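Side-chain contact in Lmo0547 protein (Listeria monocytogenes, PDB 4R9N), which is a SorC-family transcriptional regulator that probably binds a sugar effector and specific regulatory DNA: residues T123-K126 and T127-K131. Sequence-based numbering, arbitrary orientation.
Sequences TEMK and TDLSK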
ATOM      1  N   THR A 123      -6.265  11.458 -21.516  1.00 29.47           N
ATOM      2  CA  THR A 123      -4.851  11.744 -21.402  1.00 31.24           C
ATOM      3  C   THR A 123      -4.520  13.247 -21.234  1.00 32.84           C
ATOM      4  O   THR A 123      -3.621  13.636 -20.452  1.00 33.49           O
ATOM      5  CB  THR A 123      -4.154  11.207 -22.660  1.00 34.42           C
ATOM      6  OG1 THR A 123      -4.475   9.793 -22.821  1.00 29.62           O
ATOM      7  CG2 THR A 123      -2.656  11.410 -22.532  1.00 33.87           C
ATOM      8  N   GLU A 124      -5.262  14.069 -21.957  1.00 34.10           N
ATOM      9  CA  GLU A 124      -5.074  15.527 -21.915  1.00 38.44           C
ATOM     10  C   GLU A 124      -5.477  16.077 -20.529  1.00 35.56           C
ATOM     11  O   GLU A 124      -4.834  16.994 -19.966  1.00 33.34           O
ATOM     12  CB  GLU A 124      -5.882  16.139 -23.071  1.00 42.81           C
ATOM     13  CG  GLU A 124      -5.661  17.618 -23.315  1.00 48.42           C
ATOM     14  CD  GLU A 124      -6.539  18.169 -24.434  1.00 55.72           C
ATOM     15  OE1 GLU A 124      -7.176  19.222 -24.168  1.00 55.08           O
ATOM     16  OE2 GLU A 124      -6.596  17.565 -25.554  1.00 54.85           O
HETATM   17  N   MSE A 125      -6.539  15.514 -19.972  1.00 31.96           N
HETATM   18  CA  MSE A 125      -7.015  15.958 -18.631  1.00 34.45           C
HETATM   19  C   MSE A 125      -6.018  15.532 -17.591  1.00 34.90           C
HETATM   20  O   MSE A 125      -5.720  16.298 -16.669  1.00 33.13           O
HETATM   21  CB  MSE A 125      -8.361  15.365 -18.227  1.00 36.45           C
HETATM   22  CG  MSE A 125      -8.943  16.026 -16.983  1.00 40.61           C
HETATM   23 SE   MSE A 125     -10.752  15.278 -16.686  0.65 46.57          SE
HETATM   24  CE  MSE A 125     -11.415  16.630 -15.429  1.00 47.21           C
ATOM     25  N   LYS A 126      -5.530  14.305 -17.747  1.00 31.51           N
ATOM     26  CA  LYS A 126      -4.551  13.714 -16.821  1.00 36.21           C
ATOM     27  C   LYS A 126      -3.367  14.659 -16.797  1.00 36.94           C
ATOM     28  O   LYS A 126      -2.870  15.050 -15.738  1.00 36.84           O
ATOM     29  CB  LYS A 126      -4.173  12.277 -17.266  1.00 37.97           C
ATOM     30  CG  LYS A 126      -2.732  11.751 -16.946  1.00 42.42           C
ATOM     31  CD  LYS A 126      -2.424  11.721 -15.475  1.00 43.25           C
ATOM     32  CE  LYS A 126      -1.389  10.688 -15.050  1.00 37.60           C
ATOM     33  NZ  LYS A 126       0.008  10.902 -15.485  1.00 36.79           N
ATOM     34  N   THR A 127      -2.952  15.065 -17.981  1.00 41.12           N
ATOM     35  CA  THR A 127      -1.792  15.932 -18.111  1.00 43.05           C
ATOM     36  C   THR A 127      -1.962  17.306 -17.481  1.00 41.28           C
ATOM     37  O   THR A 127      -1.048  17.753 -16.802  1.00 43.86           O
ATOM     38  CB  THR A 127      -1.401  16.105 -19.582  1.00 45.81           C
ATOM     39  OG1 THR A 127      -1.293  14.812 -20.205  1.00 44.00           O
ATOM     40  CG2 THR A 127      -0.082  16.864 -19.685  1.00 45.91           C
ATOM     41  N   ASP A 128      -3.096  17.980 -17.717  1.00 40.76           N
ATOM     42  CA  ASP A 128      -3.417  19.253 -17.050  1.00 43.28           C
ATOM     43  C   ASP A 128      -3.424  19.180 -15.508  1.00 44.20           C
ATOM     44  O   ASP A 128      -2.934  20.074 -14.824  1.00 40.64           O
ATOM     45  CB  ASP A 128      -4.820  19.717 -17.448  1.00 44.81           C
ATOM     46  CG  ASP A 128      -4.893  20.229 -18.848  1.00 55.26           C
ATOM     47  OD1 ASP A 128      -3.825  20.270 -19.511  1.00 61.65           O
ATOM     48  OD2 ASP A 128      -6.022  20.595 -19.292  1.00 58.10           O
ATOM     49  N   LEU A 129      -4.052  18.134 -14.974  1.00 40.87           N
ATOM     50  CA  LEU A 129      -4.130  17.948 -13.534  1.00 42.04           C
ATOM     51  C   LEU A 129      -2.749  17.690 -12.960  1.00 44.28           C
ATOM     52  O   LEU A 129      -2.359  18.302 -11.970  1.00 49.88           O
ATOM     53  CB  LEU A 129      -5.031  16.756 -13.177  1.00 39.05           C
ATOM     54  CG  LEU A 129      -6.522  16.986 -13.379  1.00 36.53           C
ATOM     55  CD1 LEU A 129      -7.279  15.671 -13.428  1.00 34.73           C
ATOM     56  CD2 LEU A 129      -7.052  17.802 -12.231  1.00 37.74           C
ATOM     57  N   SER A 130      -2.027  16.742 -13.547  1.00 47.08           N
ATOM     58  CA  SER A 130      -0.689  16.439 -13.073  1.00 49.58           C
ATOM     59  C   SER A 130       0.170  17.706 -12.954  1.00 52.65           C
ATOM     60  O   SER A 130       0.999  17.796 -12.036  1.00 52.35           O
ATOM     61  CB  SER A 130      -0.012  15.400 -13.972  1.00 52.69           C
ATOM     62  OG  SER A 130      -0.563  14.116 -13.718  1.00 56.82           O
ATOM     63  N   LYS A 131      -0.041  18.683 -13.849  1.00 49.31           N
ATOM     64  CA  LYS A 131       0.696  19.950 -13.799  1.00 51.70           C
ATOM     65  C   LYS A 131       0.045  21.121 -13.002  1.00 49.32           C
ATOM     66  O   LYS A 131       0.657  22.167 -12.851  1.00 51.89           O
ATOM     67  CB  LYS A 131       1.035  20.423 -15.237  1.00 56.86           C
ATOM     68  CG  LYS A 131      -0.006  21.345 -15.867  1.00 61.39           C
ATOM     69  CD  LYS A 131       0.336  21.697 -17.308  1.00 64.98           C
ATOM     70  CE  LYS A 131      -0.542  22.833 -17.838  1.00 65.23           C
ATOM     71  NZ  LYS A 131       0.043  23.507 -19.044  1.00 65.46           N
TER
HETATM   72  O   HOH W   1      -5.817  21.114 -22.086  1.00 46.27           O
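T127 and T123 meet through a doubly used carbonyl: T123 O accepts hydrogen bonds from T127 N (2.9 Å) and T127 OG1 (2.6 Å), the two donors arriving from opposite faces of the carbonyl plane. A chi1 of -51° sets OG1 beside its own backbone N, which brings the hydroxyl back to the carbonyl one turn earlier. S130 repeats the pattern with a weaker hydroxyl: S130 N bonds K126 O at 2.9 Å with an N-H...O angle of 170°, while S130 OG adds a weak bond to that oxygen at 3.2 Å. The K126 chain, bent at chi2 and chi4, passes S130 OG. On another side of the helix one water donates to both E124 OE1 (3.1 Å) and D128 OD2 (2.8 Å); these carboxylate oxygens stand 5.2 Å apart, and the bridge probably softens their like-charge repulsion. Selenomethionine M125 CG touches L129 CD1 at 3.9 Å, the side chains crossing at a slant. Further out, H203 hydrogen-bonds T123 OG1, and D122 OD1 forms weak bonds to the first-turn amides of E124 and M125. L129 packs on P117, and K126 on V120 and I205. These i to i+4 contacts belong to the short surface helix 123-131, which follows edge strand 110-111 of the parallel sheet and precedes helix 133-143.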